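Local coordinates for protein glycerate dehydrogenase (Bacillus sp. 5mfcol3.1, PDB 6P2I) that probably reduces acyclic imino acids to amino acids with NADPH, as an imine reductase related to the D-2-hydroxyacid dehydrogenases, at residues A158-L171 with G180-S193. Sequence-based numbering, arbitrary orientation.
With EDO (1,2-ethanediol), chain E.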
loop_
_atom_site.group_PDB
_atom_site.type_symbol
_atom_site.label_atom_id
_atom_site.label_comp_id
_atom_site.label_asym_id
_atom_site.label_seq_id
_atom_site.Cartn_x
_atom_site.Cartn_y
_atom_site.Cartn_z
ATOM N N ALA A 158 -4.266 -5.748 -12.826
ATOM C CA ALA A 158 -3.201 -6.368 -13.618
ATOM C C ALA A 158 -2.234 -5.327 -14.167
ATOM O O ALA A 158 -1.018 -5.560 -14.210
ATOM C CB ALA A 158 -3.798 -7.198 -14.756
ATOM N N GLU A 159 -2.747 -4.176 -14.612
ATOM C CA GLU A 159 -1.860 -3.147 -15.154
ATOM C C GLU A 159 -0.877 -2.673 -14.097
ATOM O O GLU A 159 0.323 -2.525 -14.366
ATOM C CB GLU A 159 -2.660 -1.952 -15.669
ATOM C CG GLU A 159 -3.535 -2.197 -16.852
ATOM C CD GLU A 159 -4.229 -0.918 -17.273
ATOM O OE1 GLU A 159 -3.527 0.106 -17.438
ATOM O OE2 GLU A 159 -5.469 -0.929 -17.407
ATOM N N ILE A 160 -1.380 -2.397 -12.895
ATOM C CA ILE A 160 -0.509 -1.980 -11.803
ATOM C C ILE A 160 0.466 -3.095 -11.449
ATOM O O ILE A 160 1.665 -2.852 -11.249
ATOM C CB ILE A 160 -1.337 -1.556 -10.580
ATOM C CG1 ILE A 160 -2.225 -0.351 -10.917
ATOM C CG2 ILE A 160 -0.417 -1.246 -9.412
ATOM C CD1 ILE A 160 -3.214 -0.041 -9.842
ATOM N N ALA A 161 -0.027 -4.333 -11.380
ATOM C CA ALA A 161 0.844 -5.462 -11.053
ATOM C C ALA A 161 1.934 -5.649 -12.101
ATOM O O ALA A 161 3.105 -5.861 -11.759
ATOM C CB ALA A 161 0.025 -6.740 -10.915
ATOM N N ASN A 162 1.564 -5.610 -13.391
ATOM C CA ASN A 162 2.521 -5.955 -14.443
ATOM C C ASN A 162 3.665 -4.959 -14.488
ATOM O O ASN A 162 4.776 -5.300 -14.914
ATOM C CB ASN A 162 1.824 -6.032 -15.809
ATOM C CG ASN A 162 1.402 -7.450 -16.183
ATOM O OD1 ASN A 162 2.179 -8.401 -16.059
ATOM N ND2 ASN A 162 0.166 -7.595 -16.659
ATOM N N ALA A 163 3.425 -3.739 -14.020
ATOM C CA ALA A 163 4.455 -2.717 -13.976
ATOM C C ALA A 163 5.121 -2.601 -12.609
ATOM O O ALA A 163 6.175 -1.966 -12.507
ATOM C CB ALA A 163 3.864 -1.373 -14.413
ATOM N N PHE A 164 4.542 -3.202 -11.561
ATOM C CA PHE A 164 5.316 -3.623 -10.395
ATOM C C PHE A 164 6.239 -4.790 -10.719
ATOM O O PHE A 164 6.989 -5.227 -9.837
ATOM C CB PHE A 164 4.399 -4.057 -9.256
ATOM C CG PHE A 164 4.298 -3.078 -8.121
ATOM C CD1 PHE A 164 5.321 -2.935 -7.209
ATOM C CD2 PHE A 164 3.134 -2.337 -7.939
ATOM C CE1 PHE A 164 5.205 -2.052 -6.162
ATOM C CE2 PHE A 164 3.014 -1.456 -6.889
ATOM C CZ PHE A 164 4.052 -1.312 -5.996
ATOM N N GLN A 165 6.220 -5.288 -11.957
ATOM C CA GLN A 165 6.973 -6.475 -12.362
ATOM C C GLN A 165 6.568 -7.681 -11.512
ATOM O O GLN A 165 7.376 -8.294 -10.815
ATOM C CB GLN A 165 8.487 -6.228 -12.309
ATOM C CG GLN A 165 8.974 -5.150 -13.268
ATOM C CD GLN A 165 8.717 -5.497 -14.724
ATOM O OE1 GLN A 165 8.073 -4.738 -15.447
ATOM N NE2 GLN A 165 9.227 -6.644 -15.161
ATOM N N MET A 166 5.278 -7.993 -11.568
ATOM C CA MET A 166 4.716 -9.206 -10.989
ATOM C C MET A 166 4.296 -10.140 -12.116
ATOM O O MET A 166 4.119 -9.715 -13.258
ATOM C CB MET A 166 3.506 -8.884 -10.102
ATOM C CG MET A 166 3.848 -7.920 -8.991
ATOM S SD MET A 166 2.456 -7.401 -8.037
ATOM C CE MET A 166 2.116 -8.896 -7.135
ATOM N N LYS A 167 4.154 -11.424 -11.791
ATOM C CA LYS A 167 3.547 -12.383 -12.709
ATOM C C LYS A 167 2.052 -12.378 -12.445
ATOM O O LYS A 167 1.628 -12.566 -11.302
ATOM C CB LYS A 167 4.117 -13.785 -12.515
ATOM C CG LYS A 167 5.555 -13.791 -12.036
ATOM C CD LYS A 167 6.379 -14.864 -12.723
ATOM C CE LYS A 167 7.857 -14.716 -12.388
ATOM N NZ LYS A 167 8.694 -15.686 -13.143
ATOM N N VAL A 168 1.255 -12.124 -13.482
ATOM C CA VAL A 168 -0.192 -12.002 -13.326
ATOM C C VAL A 168 -0.861 -13.210 -13.956
ATOM O O VAL A 168 -0.682 -13.474 -15.152
ATOM C CB VAL A 168 -0.724 -10.704 -13.953
ATOM C CG1 VAL A 168 -2.223 -10.568 -13.686
ATOM C CG2 VAL A 168 0.052 -9.504 -13.408
ATOM N N ILE A 169 -1.632 -13.941 -13.155
ATOM C CA ILE A 169 -2.492 -14.999 -13.658
ATOM C C ILE A 169 -3.924 -14.663 -13.248
ATOM O O ILE A 169 -4.170 -13.784 -12.419
ATOM C CB ILE A 169 -2.064 -16.402 -13.171
ATOM C CG1 ILE A 169 -2.305 -16.566 -11.668
ATOM C CG2 ILE A 169 -0.593 -16.691 -13.542
ATOM C CD1 ILE A 169 -1.854 -17.911 -11.117
ATOM N N GLY A 170 -4.882 -15.339 -13.864
ATOM C CA GLY A 170 -6.253 -14.949 -13.601
ATOM C C GLY A 170 -7.231 -15.870 -14.288
ATOM O O GLY A 170 -6.855 -16.802 -15.009
ATOM N N LEU A 171 -8.510 -15.603 -14.043
ATOM C CA LEU A 171 -9.549 -16.418 -14.643
ATOM C C LEU A 171 -10.799 -15.585 -14.822
ATOM O O LEU A 171 -11.056 -14.640 -14.070
ATOM C CB LEU A 171 -9.868 -17.671 -13.814
ATOM C CG LEU A 171 -10.492 -17.566 -12.422
ATOM C CD1 LEU A 171 -12.000 -17.519 -12.493
ATOM C CD2 LEU A 171 -10.083 -18.762 -11.587
ATOM N N GLY A 180 -2.141 -9.764 -21.324
ATOM C CA GLY A 180 -1.248 -9.598 -20.195
ATOM C C GLY A 180 -1.570 -10.432 -18.979
ATOM O O GLY A 180 -0.957 -10.222 -17.924
ATOM N N ILE A 181 -2.514 -11.367 -19.083
ATOM C CA ILE A 181 -2.926 -12.196 -17.958
ATOM C C ILE A 181 -2.900 -13.649 -18.410
ATOM O O ILE A 181 -3.652 -14.028 -19.316
ATOM C CB ILE A 181 -4.330 -11.812 -17.454
ATOM C CG1 ILE A 181 -4.339 -10.364 -16.947
ATOM C CG2 ILE A 181 -4.778 -12.776 -16.369
ATOM C CD1 ILE A 181 -5.738 -9.843 -16.552
ATOM N N GLN A 182 -2.047 -14.460 -17.788
ATOM C CA GLN A 182 -2.020 -15.891 -18.077
ATOM C C GLN A 182 -3.227 -16.538 -17.410
ATOM O O GLN A 182 -3.343 -16.529 -16.180
ATOM C CB GLN A 182 -0.729 -16.525 -17.577
ATOM C CG GLN A 182 -0.724 -18.037 -17.686
ATOM C CD GLN A 182 -0.060 -18.528 -18.961
ATOM O OE1 GLN A 182 -0.611 -18.404 -20.056
ATOM N NE2 GLN A 182 1.140 -19.076 -18.823
ATOM N N GLN A 183 -4.135 -17.089 -18.202
ATOM C CA GLN A 183 -5.384 -17.570 -17.640
ATOM C C GLN A 183 -5.297 -19.051 -17.296
ATOM O O GLN A 183 -4.745 -19.855 -18.054
ATOM C CB GLN A 183 -6.538 -17.265 -18.596
ATOM C CG GLN A 183 -6.778 -15.772 -18.612
ATOM C CD GLN A 183 -7.593 -15.264 -19.784
ATOM O OE1 GLN A 183 -7.095 -14.463 -20.582
ATOM N NE2 GLN A 183 -8.852 -15.687 -19.878
ATOM N N VAL A 184 -5.808 -19.387 -16.109
ATOM C CA VAL A 184 -5.706 -20.716 -15.515
ATOM C C VAL A 184 -7.054 -21.057 -14.890
ATOM O O VAL A 184 -7.922 -20.196 -14.742
ATOM C CB VAL A 184 -4.593 -20.776 -14.448
ATOM C CG1 VAL A 184 -3.241 -20.407 -15.060
ATOM C CG2 VAL A 184 -4.927 -19.836 -13.301
ATOM N N ASP A 185 -7.224 -22.325 -14.501
ATOM C CA ASP A 185 -8.409 -22.658 -13.719
ATOM C C ASP A 185 -8.186 -22.307 -12.241
ATOM O O ASP A 185 -7.080 -21.947 -11.819
ATOM C CB ASP A 185 -8.819 -24.128 -13.936
ATOM C CG ASP A 185 -7.907 -25.146 -13.239
ATOM O OD1 ASP A 185 -6.905 -24.788 -12.596
ATOM O OD2 ASP A 185 -8.209 -26.353 -13.356
ATOM N N ILE A 186 -9.266 -22.379 -11.451
ATOM C CA ILE A 186 -9.217 -21.819 -10.099
ATOM C C ILE A 186 -8.325 -22.659 -9.187
ATOM O O ILE A 186 -7.691 -22.125 -8.265
ATOM C CB ILE A 186 -10.639 -21.663 -9.522
ATOM C CG1 ILE A 186 -10.610 -20.862 -8.221
ATOM C CG2 ILE A 186 -11.312 -23.030 -9.306
ATOM C CD1 ILE A 186 -11.844 -19.978 -8.020
ATOM N N THR A 187 -8.254 -23.970 -9.425
ATOM C CA THR A 187 -7.388 -24.825 -8.622
ATOM C C THR A 187 -5.930 -24.422 -8.795
ATOM O O THR A 187 -5.204 -24.231 -7.810
ATOM C CB THR A 187 -7.595 -26.292 -9.004
ATOM O OG1 THR A 187 -8.923 -26.695 -8.647
ATOM C CG2 THR A 187 -6.592 -27.189 -8.293
ATOM N N GLU A 188 -5.485 -24.274 -10.045
ATOM C CA GLU A 188 -4.123 -23.804 -10.273
ATOM C C GLU A 188 -3.923 -22.404 -9.714
ATOM O O GLU A 188 -2.876 -22.108 -9.131
ATOM C CB GLU A 188 -3.773 -23.829 -11.758
ATOM C CG GLU A 188 -2.327 -23.429 -11.994
ATOM C CD GLU A 188 -1.886 -23.579 -13.428
ATOM O OE1 GLU A 188 -2.722 -23.958 -14.275
ATOM O OE2 GLU A 188 -0.694 -23.320 -13.705
ATOM N N LEU A 189 -4.917 -21.524 -9.871
ATOM C CA LEU A 189 -4.760 -20.179 -9.330
ATOM C C LEU A 189 -4.521 -20.222 -7.826
ATOM O O LEU A 189 -3.622 -19.541 -7.314
ATOM C CB LEU A 189 -5.989 -19.327 -9.638
ATOM C CG LEU A 189 -5.863 -17.829 -9.356
ATOM C CD1 LEU A 189 -6.707 -17.048 -10.358
ATOM C CD2 LEU A 189 -6.250 -17.450 -7.901
ATOM N N MET A 190 -5.317 -21.018 -7.105
ATOM C CA MET A 190 -5.163 -21.096 -5.656
ATOM C C MET A 190 -3.823 -21.708 -5.273
ATOM O O MET A 190 -3.233 -21.307 -4.267
ATOM C CB MET A 190 -6.312 -21.896 -5.035
ATOM C CG MET A 190 -7.703 -21.311 -5.301
ATOM S SD MET A 190 -7.916 -19.643 -4.661
ATOM C CE MET A 190 -8.010 -19.949 -2.895
ATOM N N LYS A 191 -3.323 -22.663 -6.064
ATOM C CA LYS A 191 -2.063 -23.319 -5.728
ATOM C C LYS A 191 -0.866 -22.414 -5.993
ATOM O O LYS A 191 0.105 -22.426 -5.228
ATOM C CB LYS A 191 -1.910 -24.613 -6.525
ATOM C CG LYS A 191 -2.759 -25.780 -6.053
ATOM C CD LYS A 191 -2.576 -26.963 -6.992
ATOM C CE LYS A 191 -3.378 -28.172 -6.552
ATOM N NZ LYS A 191 -3.460 -29.193 -7.638
ATOM N N LYS A 192 -0.904 -21.636 -7.076
ATOM C CA LYS A 192 0.302 -20.970 -7.558
ATOM C C LYS A 192 0.413 -19.510 -7.138
ATOM O O LYS A 192 1.509 -18.946 -7.228
ATOM C CB LYS A 192 0.377 -21.045 -9.089
ATOM C CG LYS A 192 0.404 -22.461 -9.666
ATOM C CD LYS A 192 1.649 -23.221 -9.259
ATOM C CE LYS A 192 2.301 -23.887 -10.467
ATOM N NZ LYS A 192 1.353 -24.741 -11.238
ATOM N N SER A 193 -0.668 -18.886 -6.676
ATOM C CA SER A 193 -0.636 -17.455 -6.397
ATOM C C SER A 193 0.010 -17.160 -5.051
ATOM O O SER A 193 -0.282 -17.807 -4.043
ATOM C CB SER A 193 -2.044 -16.857 -6.410
ATOM O OG SER A 193 -2.672 -17.053 -7.663
HETATM C C1 EDO E . 9.360 -2.270 -9.922
HETATM O O1 EDO E . 8.868 -3.019 -8.806
HETATM C C2 EDO E . 10.570 -1.446 -9.496
HETATM O O2 EDO E . 11.678 -2.327 -9.268
HETATM O O HOH W 1 1.071 -12.897 -17.227
#
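Strand 167-171 pairs in parallel with the short edge strand 182-183 through three backbone bonds, Gln182 N to Val168 O, Gly170 N to Gln182 O and Val184 N to Gly170 O, while helix 186-192 runs back at 147° to strand 167-171. Beyond the strands, Asn162 at the end of helix 152-163 sends ND2 to Gly180 O (3.1 Å), nearly straight at 167° and in its own amide plane. With an alanine in place of Asn162, Gly180 O would probably lose this side-chain donor and the loop at 180-181 its tie to the helix. Ile181 packs on the face covered by helix 152-163: CD1 meets Ala158 CB at 3.7 Å, CG1 lies against Val168 CG1, and CG2 sits 3.6 Å from Gly170 N, against the glycine backbone. On the face toward helix 186-192 Ile169, with CG1 between backbone N and carbonyl carbon (chi1 69°), carries CD1 to Leu189 CA and to within 3.7 Å of Ser193 OG, whose hydroxyl is bonded to Leu189 O. Leu171 lays CD2 across the first turn of helix 186-192, 3.6 Å from Ile186 CB, and also touches Leu189 CD1 and the bound NADP. Helices thus cover both faces of the sheet's edge, the alpha/beta layering of a Rossmann-type dinucleotide-binding domain, with Leu171 at the cofactor pocket.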